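Local coordinates for protein enoyl-CoA hydratase (Geobacillus kaustophilus, PDB 2PPY) that probably catalyses the hydration of enoyl-CoA thioesters in fatty acid beta-oxidation, at residues A[66-71]-A[111-116]; A[89-94]-A[146-151]; A[115-120]-A[133-138]. One frame throughout, in Å; residues are numbered along the deposited sequence.

Contact 1. Residues A[66-71]-A[111-116]; sequences FSAGAD and HTVGGG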
loop_
_atom_site.group_PDB
_atom_site.type_symbol
_atom_site.label_atom_id
_atom_site.label_comp_id
_atom_site.label_asym_id
_atom_site.label_seq_id
_atom_site.Cartn_x
_atom_site.Cartn_y
_atom_site.Cartn_z
ATOM N N PHE A 66 26.318 -22.926 6.651
ATOM C CA PHE A 66 26.162 -21.578 7.172
ATOM C C PHE A 66 25.102 -21.928 8.212
ATOM O O PHE A 66 25.258 -21.664 9.401
ATOM C CB PHE A 66 25.569 -20.631 6.126
ATOM C CG PHE A 66 25.110 -19.319 6.698
ATOM C CD1 PHE A 66 26.028 -18.386 7.157
ATOM C CD2 PHE A 66 23.753 -19.035 6.819
ATOM C CE1 PHE A 66 25.608 -17.191 7.729
ATOM C CE2 PHE A 66 23.320 -17.844 7.389
ATOM C CZ PHE A 66 24.252 -16.918 7.847
ATOM N N SER A 67 24.038 -22.574 7.729
ATOM C CA SER A 67 22.928 -23.031 8.560
ATOM C C SER A 67 21.901 -23.785 7.721
ATOM O O SER A 67 21.546 -23.355 6.618
ATOM C CB SER A 67 22.243 -21.854 9.257
ATOM O OG SER A 67 21.097 -22.296 9.965
ATOM N N ALA A 68 21.425 -24.911 8.245
ATOM C CA ALA A 68 20.429 -25.711 7.538
ATOM C C ALA A 68 19.015 -25.407 8.029
ATOM O O ALA A 68 18.088 -26.164 7.763
ATOM C CB ALA A 68 20.732 -27.196 7.703
ATOM N N GLY A 69 18.851 -24.304 8.753
ATOM C CA GLY A 69 17.529 -23.945 9.236
ATOM C C GLY A 69 17.192 -24.405 10.644
ATOM O O GLY A 69 18.075 -24.633 11.470
ATOM N N ALA A 70 15.902 -24.547 10.919
ATOM C CA ALA A 70 15.446 -24.964 12.239
ATOM C C ALA A 70 15.712 -26.438 12.533
ATOM O O ALA A 70 15.615 -27.289 11.648
ATOM C CB ALA A 70 13.955 -24.666 12.391
ATOM N N ASP A 71 16.048 -26.726 13.787
ATOM C CA ASP A 71 16.304 -28.093 14.229
ATOM C C ASP A 71 14.981 -28.861 14.202
ATOM O O ASP A 71 14.072 -28.563 14.970
ATOM C CB ASP A 71 16.869 -28.077 15.653
ATOM C CG ASP A 71 17.269 -29.457 16.141
ATOM O OD1 ASP A 71 16.407 -30.359 16.162
ATOM O OD2 ASP A 71 18.448 -29.634 16.508
ATOM N N HIS A 111 26.476 -24.533 3.089
ATOM C CA HIS A 111 25.068 -24.719 2.764
ATOM C C HIS A 111 24.214 -23.688 3.486
ATOM O O HIS A 111 24.336 -23.505 4.701
ATOM C CB HIS A 111 24.613 -26.129 3.151
ATOM C CG HIS A 111 25.248 -27.216 2.339
ATOM N ND1 HIS A 111 25.909 -28.283 2.911
ATOM C CD2 HIS A 111 25.324 -27.401 1.000
ATOM C CE1 HIS A 111 26.365 -29.077 1.956
ATOM N NE2 HIS A 111 26.024 -28.564 0.792
ATOM N N THR A 112 23.351 -23.022 2.720
ATOM C CA THR A 112 22.452 -21.994 3.239
ATOM C C THR A 112 21.041 -22.358 2.794
ATOM O O THR A 112 20.582 -21.914 1.743
ATOM C CB THR A 112 22.824 -20.603 2.669
ATOM O OG1 THR A 112 24.194 -20.316 2.972
ATOM C CG2 THR A 112 21.952 -19.520 3.272
ATOM N N VAL A 113 20.355 -23.167 3.594
ATOM C CA VAL A 113 19.017 -23.613 3.238
ATOM C C VAL A 113 17.968 -23.426 4.327
ATOM O O VAL A 113 18.293 -23.290 5.509
ATOM C CB VAL A 113 19.040 -25.104 2.812
ATOM C CG1 VAL A 113 19.919 -25.276 1.577
ATOM C CG2 VAL A 113 19.566 -25.967 3.949
ATOM N N GLY A 114 16.705 -23.430 3.910
ATOM C CA GLY A 114 15.600 -23.250 4.838
ATOM C C GLY A 114 15.820 -22.041 5.723
ATOM O O GLY A 114 16.198 -20.972 5.246
ATOM N N GLY A 115 15.586 -22.217 7.019
ATOM C CA GLY A 115 15.777 -21.136 7.964
ATOM C C GLY A 115 17.125 -20.462 7.814
ATOM O O GLY A 115 17.274 -19.293 8.159
ATOM N N GLY A 116 18.112 -21.197 7.306
ATOM C CA GLY A 116 19.432 -20.620 7.124
ATOM C C GLY A 116 19.389 -19.521 6.074
ATOM O O GLY A 116 19.987 -18.452 6.239
HETATM O O HOH W 1 14.220 -24.374 8.257
#

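Contact 2. Residues A[89-94]-A[146-151]; sequences FCNETL and AGTGGT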
loop_
_atom_site.group_PDB
_atom_site.type_symbol
_atom_site.label_atom_id
_atom_site.label_comp_id
_atom_site.label_asym_id
_atom_site.label_seq_id
_atom_site.Cartn_x
_atom_site.Cartn_y
_atom_site.Cartn_z
ATOM N N PHE A 89 8.509 -15.042 17.048
ATOM C CA PHE A 89 9.698 -14.437 17.648
ATOM C C PHE A 89 10.881 -14.403 16.680
ATOM O O PHE A 89 11.610 -13.410 16.612
ATOM C CB PHE A 89 10.123 -15.191 18.911
ATOM C CG PHE A 89 11.312 -14.581 19.594
ATOM C CD1 PHE A 89 11.179 -13.414 20.337
ATOM C CD2 PHE A 89 12.576 -15.137 19.443
ATOM C CE1 PHE A 89 12.292 -12.806 20.916
ATOM C CE2 PHE A 89 13.695 -14.538 20.017
ATOM C CZ PHE A 89 13.554 -13.370 20.754
ATOM N N CYS A 90 11.083 -15.491 15.946
ATOM C CA CYS A 90 12.179 -15.548 14.983
ATOM C C CYS A 90 11.990 -14.480 13.905
ATOM O O CYS A 90 12.938 -13.787 13.539
ATOM C CB CYS A 90 12.245 -16.929 14.329
ATOM S SG CYS A 90 12.670 -18.266 15.466
ATOM N N ASN A 91 10.765 -14.358 13.403
ATOM C CA ASN A 91 10.458 -13.373 12.375
ATOM C C ASN A 91 10.696 -11.948 12.866
ATOM O O ASN A 91 11.335 -11.148 12.182
ATOM C CB ASN A 91 9.010 -13.527 11.896
ATOM C CG ASN A 91 8.859 -14.606 10.842
ATOM O OD1 ASN A 91 9.576 -14.610 9.845
ATOM N ND2 ASN A 91 7.914 -15.521 11.050
ATOM N N GLU A 92 10.190 -11.633 14.053
ATOM C CA GLU A 92 10.372 -10.300 14.613
ATOM C C GLU A 92 11.858 -10.016 14.809
ATOM O O GLU A 92 12.310 -8.880 14.657
ATOM C CB GLU A 92 9.622 -10.176 15.945
ATOM C CG GLU A 92 8.114 -10.376 15.799
ATOM C CD GLU A 92 7.352 -10.168 17.096
ATOM O OE1 GLU A 92 7.879 -10.551 18.159
ATOM O OE2 GLU A 92 6.218 -9.639 17.047
ATOM N N THR A 93 12.622 -11.053 15.142
ATOM C CA THR A 93 14.057 -10.876 15.332
ATOM C C THR A 93 14.678 -10.508 13.986
ATOM O O THR A 93 15.411 -9.526 13.878
ATOM C CB THR A 93 14.718 -12.159 15.865
ATOM O OG1 THR A 93 14.189 -12.459 17.166
ATOM C CG2 THR A 93 16.238 -11.978 15.963
ATOM N N LEU A 94 14.370 -11.290 12.957
ATOM C CA LEU A 94 14.906 -11.009 11.634
ATOM C C LEU A 94 14.441 -9.632 11.151
ATOM O O LEU A 94 15.198 -8.914 10.503
ATOM C CB LEU A 94 14.480 -12.095 10.637
ATOM C CG LEU A 94 15.050 -13.504 10.872
ATOM C CD1 LEU A 94 14.748 -14.370 9.649
ATOM C CD2 LEU A 94 16.571 -13.444 11.108
ATOM N N ALA A 146 8.460 -22.088 4.086
ATOM C CA ALA A 146 9.472 -21.183 4.629
ATOM C C ALA A 146 8.731 -20.137 5.461
ATOM O O ALA A 146 8.456 -19.028 4.988
ATOM C CB ALA A 146 10.237 -20.517 3.487
ATOM N N GLY A 147 8.411 -20.508 6.700
ATOM C CA GLY A 147 7.656 -19.641 7.588
ATOM C C GLY A 147 8.376 -18.574 8.385
ATOM O O GLY A 147 7.774 -17.942 9.256
ATOM N N THR A 148 9.657 -18.369 8.121
ATOM C CA THR A 148 10.381 -17.325 8.827
ATOM C C THR A 148 10.723 -16.219 7.825
ATOM O O THR A 148 11.856 -15.741 7.767
ATOM C CB THR A 148 11.677 -17.860 9.486
ATOM O OG1 THR A 148 11.397 -19.087 10.170
ATOM C CG2 THR A 148 12.196 -16.859 10.514
ATOM N N GLY A 149 9.732 -15.832 7.024
ATOM C CA GLY A 149 9.930 -14.776 6.040
ATOM C C GLY A 149 10.422 -15.226 4.673
ATOM O O GLY A 149 10.490 -14.429 3.739
ATOM N N GLY A 150 10.747 -16.507 4.545
ATOM C CA GLY A 150 11.245 -17.025 3.285
ATOM C C GLY A 150 10.388 -16.808 2.047
ATOM O O GLY A 150 10.890 -16.308 1.037
ATOM N N THR A 151 9.108 -17.181 2.104
ATOM C CA THR A 151 8.226 -17.026 0.943
ATOM C C THR A 151 8.100 -15.571 0.515
ATOM O O THR A 151 8.080 -15.264 -0.673
ATOM C CB THR A 151 6.784 -17.564 1.207
ATOM O OG1 THR A 151 6.112 -16.720 2.153
ATOM C CG2 THR A 151 6.824 -18.993 1.740
#

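Contact 3. Residues A[115-120]-A[133-138]; sequences GGLEMA and GKIGLP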
loop_
_atom_site.group_PDB
_atom_site.type_symbol
_atom_site.label_atom_id
_atom_site.label_comp_id
_atom_site.label_asym_id
_atom_site.label_seq_id
_atom_site.Cartn_x
_atom_site.Cartn_y
_atom_site.Cartn_z
ATOM N N GLY A 115 15.586 -22.217 7.019
ATOM C CA GLY A 115 15.777 -21.136 7.964
ATOM C C GLY A 115 17.125 -20.462 7.814
ATOM O O GLY A 115 17.274 -19.293 8.159
ATOM N N GLY A 116 18.112 -21.197 7.306
ATOM C CA GLY A 116 19.432 -20.620 7.124
ATOM C C GLY A 116 19.389 -19.521 6.074
ATOM O O GLY A 116 19.987 -18.452 6.239
ATOM N N LEU A 117 18.681 -19.787 4.983
ATOM C CA LEU A 117 18.547 -18.810 3.913
ATOM C C LEU A 117 17.645 -17.675 4.385
ATOM O O LEU A 117 17.878 -16.507 4.072
ATOM C CB LEU A 117 17.951 -19.455 2.659
ATOM C CG LEU A 117 17.681 -18.470 1.513
ATOM C CD1 LEU A 117 18.949 -17.692 1.197
ATOM C CD2 LEU A 117 17.196 -19.219 0.285
ATOM N N GLU A 118 16.619 -18.017 5.152
ATOM C CA GLU A 118 15.701 -17.002 5.653
ATOM C C GLU A 118 16.450 -15.957 6.471
ATOM O O GLU A 118 16.188 -14.763 6.351
ATOM C CB GLU A 118 14.595 -17.663 6.476
ATOM C CG GLU A 118 13.746 -18.592 5.635
ATOM C CD GLU A 118 12.647 -19.262 6.415
ATOM O OE1 GLU A 118 12.957 -20.120 7.272
ATOM O OE2 GLU A 118 11.470 -18.930 6.166
HETATM N N MSE A 119 17.393 -16.402 7.293
HETATM C CA MSE A 119 18.183 -15.474 8.095
HETATM C C MSE A 119 19.010 -14.599 7.163
HETATM O O MSE A 119 19.145 -13.395 7.380
HETATM C CB MSE A 119 19.129 -16.238 9.025
HETATM C CG MSE A 119 19.987 -15.342 9.904
HETATM SE SE MSE A 119 21.215 -16.353 11.015
HETATM C CE MSE A 119 20.008 -17.736 11.618
ATOM N N ALA A 120 19.565 -15.224 6.127
ATOM C CA ALA A 120 20.392 -14.532 5.145
ATOM C C ALA A 120 19.577 -13.541 4.311
ATOM O O ALA A 120 20.082 -12.483 3.934
ATOM C CB ALA A 120 21.068 -15.549 4.234
ATOM N N GLY A 133 28.299 -24.573 -1.655
ATOM C CA GLY A 133 27.311 -25.637 -1.618
ATOM C C GLY A 133 25.942 -25.313 -2.178
ATOM O O GLY A 133 25.823 -24.764 -3.275
ATOM N N LYS A 134 24.908 -25.654 -1.410
ATOM C CA LYS A 134 23.512 -25.451 -1.810
ATOM C C LYS A 134 22.835 -24.271 -1.128
ATOM O O LYS A 134 23.106 -23.960 0.033
ATOM C CB LYS A 134 22.679 -26.694 -1.486
ATOM C CG LYS A 134 23.236 -28.026 -1.958
ATOM C CD LYS A 134 22.358 -29.156 -1.423
ATOM C CE LYS A 134 22.863 -30.529 -1.827
ATOM N NZ LYS A 134 21.986 -31.611 -1.289
ATOM N N ILE A 135 21.931 -23.627 -1.855
ATOM C CA ILE A 135 21.178 -22.507 -1.310
ATOM C C ILE A 135 19.744 -22.620 -1.829
ATOM O O ILE A 135 19.519 -22.781 -3.029
ATOM C CB ILE A 135 21.822 -21.147 -1.709
ATOM C CG1 ILE A 135 20.992 -19.989 -1.152
ATOM C CG2 ILE A 135 21.969 -21.056 -3.221
ATOM C CD1 ILE A 135 21.711 -18.658 -1.197
ATOM N N GLY A 136 18.782 -22.571 -0.910
ATOM C CA GLY A 136 17.380 -22.681 -1.279
ATOM C C GLY A 136 16.461 -22.884 -0.084
ATOM O O GLY A 136 16.894 -22.794 1.066
ATOM N N LEU A 137 15.190 -23.162 -0.359
ATOM C CA LEU A 137 14.188 -23.362 0.685
ATOM C C LEU A 137 13.465 -24.699 0.475
ATOM O O LEU A 137 12.448 -24.765 -0.216
ATOM C CB LEU A 137 13.181 -22.212 0.646
ATOM C CG LEU A 137 13.710 -20.782 0.840
ATOM C CD1 LEU A 137 12.597 -19.785 0.559
ATOM C CD2 LEU A 137 14.241 -20.600 2.250
ATOM N N PRO A 138 13.983 -25.783 1.076
ATOM C CA PRO A 138 13.375 -27.108 0.932
ATOM C C PRO A 138 12.279 -27.496 1.931
ATOM O O PRO A 138 11.894 -28.659 1.989
ATOM C CB PRO A 138 14.579 -28.034 1.024
ATOM C CG PRO A 138 15.403 -27.362 2.071
ATOM C CD PRO A 138 15.319 -25.887 1.694
#

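Contact 1. Residues A[66-71]-A[111-116]
S67 and T112 form a short parallel beta bridge at what is probably the oxyanion-hole corner of the crotonase fold. The chain turns at F66 and continues as a loop from A68. Strand 111-113 leads through the N-cap residue G114 into helix 115-121. H111 O accepts two backbone hydrogen bonds, from F66 N at 2.8 Å and from S67 N at 3.2 Å. S67 O accepts in turn from V113 N at 3.3 Å. Beyond the bridge the backbones close up at glycines. G69 CA lies 3.4 Å from G115 N, and a beta carbon on either residue would clash. G116 CA points a C-H at S67 O, where a side chain would also collide.

Among the side chains, F66 has CG anti to its backbone N (chi1 167°). This sets the ring beside the start of the helix, and its edge at F66 CE2 meets G116 O at 3.6 Å. T112 OG1 touches F66 CB and is hydrogen-bonded to G110 O. V113 CG2 packs against A68 CB. S67 OG accepts from G69 N at 3.2 Å, an ST turn, and is also hydrogen-bonded to N30 O. An alanine at S67 would probably leave G69 N and N30 O without this mate and let the glycine loop shift. One water accepts from both A70 N and G115 N, consistent with the paired amides that hold the thioester oxygen in this family. The water oxygen lies 2.8 Å from G115 N.

Contact 2. Residues A[89-94]-A[146-151]
N91 and G147 join helix 80-99 to the loop that leads into helix 150-158 by a side-chain-to-backbone hydrogen bond. N91 ND2 donates to G147 O at 3.0 Å, with an N-H...O angle of 167°. The bond is well formed on both sides. The donor sits in the carbonyl plane, on a lone pair of G147 O, and the oxygen lies close to the amide plane of N91. Both groups are buried. The amide is placed by CG standing anti to the carbonyl carbon of N91 (chi1 -83°). The close approach of N91 OD1 to the T148 backbone is doubtful.

The apolar part of the contact centres on the methyl of T148. CG2 is anti to the backbone N of T148, which lays it against the helix. There it fits against two residues one helical turn apart. T148 CG2 lies 3.8 Å from C90 CB and 3.7 Å from L94 CD1. The side chains of L94 and T148 cross at about a right angle. Y37 of helix 34-48 packs on both C90 and L94. The backbone angles of G149 (phi 89°) would press a beta carbon against the preceding carbonyl oxygen.

Polar contacts to other subunits flank this core. G149, the N-cap residue of helix 150-158, donates its backbone N-H to E234 OE2 of the second subunit, and T151 OG1 is hydrogen-bonded to E234 OE1 of that same subunit. E92, the residue after N91, forms salt bridges with R48 and R99 of the third subunit. The whole is a helix-to-loop packing of the crotonase fold, set beside the subunit interfaces of its hexamer.

Contact 3. Residues A[115-120]-A[133-138]
I135 begins the contact by packing on L117, the side chain that helix 115-121 turns toward strand 135-136. The extended chain of I135 carries its CD1 to L117 CD1, at 3.8 Å. The two side chains cross at about a right angle. I135 also packs on I173 and L183.

G136 comes next and contributes backbone alone. G136 O lies 3.7 Å from L117 CD2, so the leucine sits over the peptide as well as against its neighbours. L117 reaches this place with CG anti to its backbone N (chi1 176°). Its CD1 meets I135, while CD2 lies over the G136 peptide and against L137.

L137 follows. L137 CD2 is 3.8 Å from L117 CD2 and also touches L117 CB. L137 CD2 also lies 4.0 Å from E118 CG, where the two side chains cross obliquely. The carboxylate of E118 is engaged beyond these segments, where OE2 accepts from T148 N and G150 N, and OE1 comes close to E139 OE2. The packing joins helix 115-121 to strand 135-136. The close pair E118 and E139 is consistent with the two glutamates of the active site in crotonase-fold hydratases.

Contacts 1 and 3 are close neighbours, with centres about 5 Å apart. They share G115 and G116 on helix 115-121, and their strands 111-113 and 135-136 pair in a small parallel sheet. T112 N is probably hydrogen-bonded to K134 O, and G114 N to G136 O. Contact 2 lies about 12 Å between centres from each of the others. It touches contact 3 through E118 and the 146-151 loop, but does not touch contact 1. Along the chain the order is 66-71, 89-94, 111-116, 115-120, 133-138, 146-151. Helix 115-121 thus carries one amide of the probable oxyanion hole at its start, packs on strand 135-136 through L117, and reaches the 146-151 loop through E118.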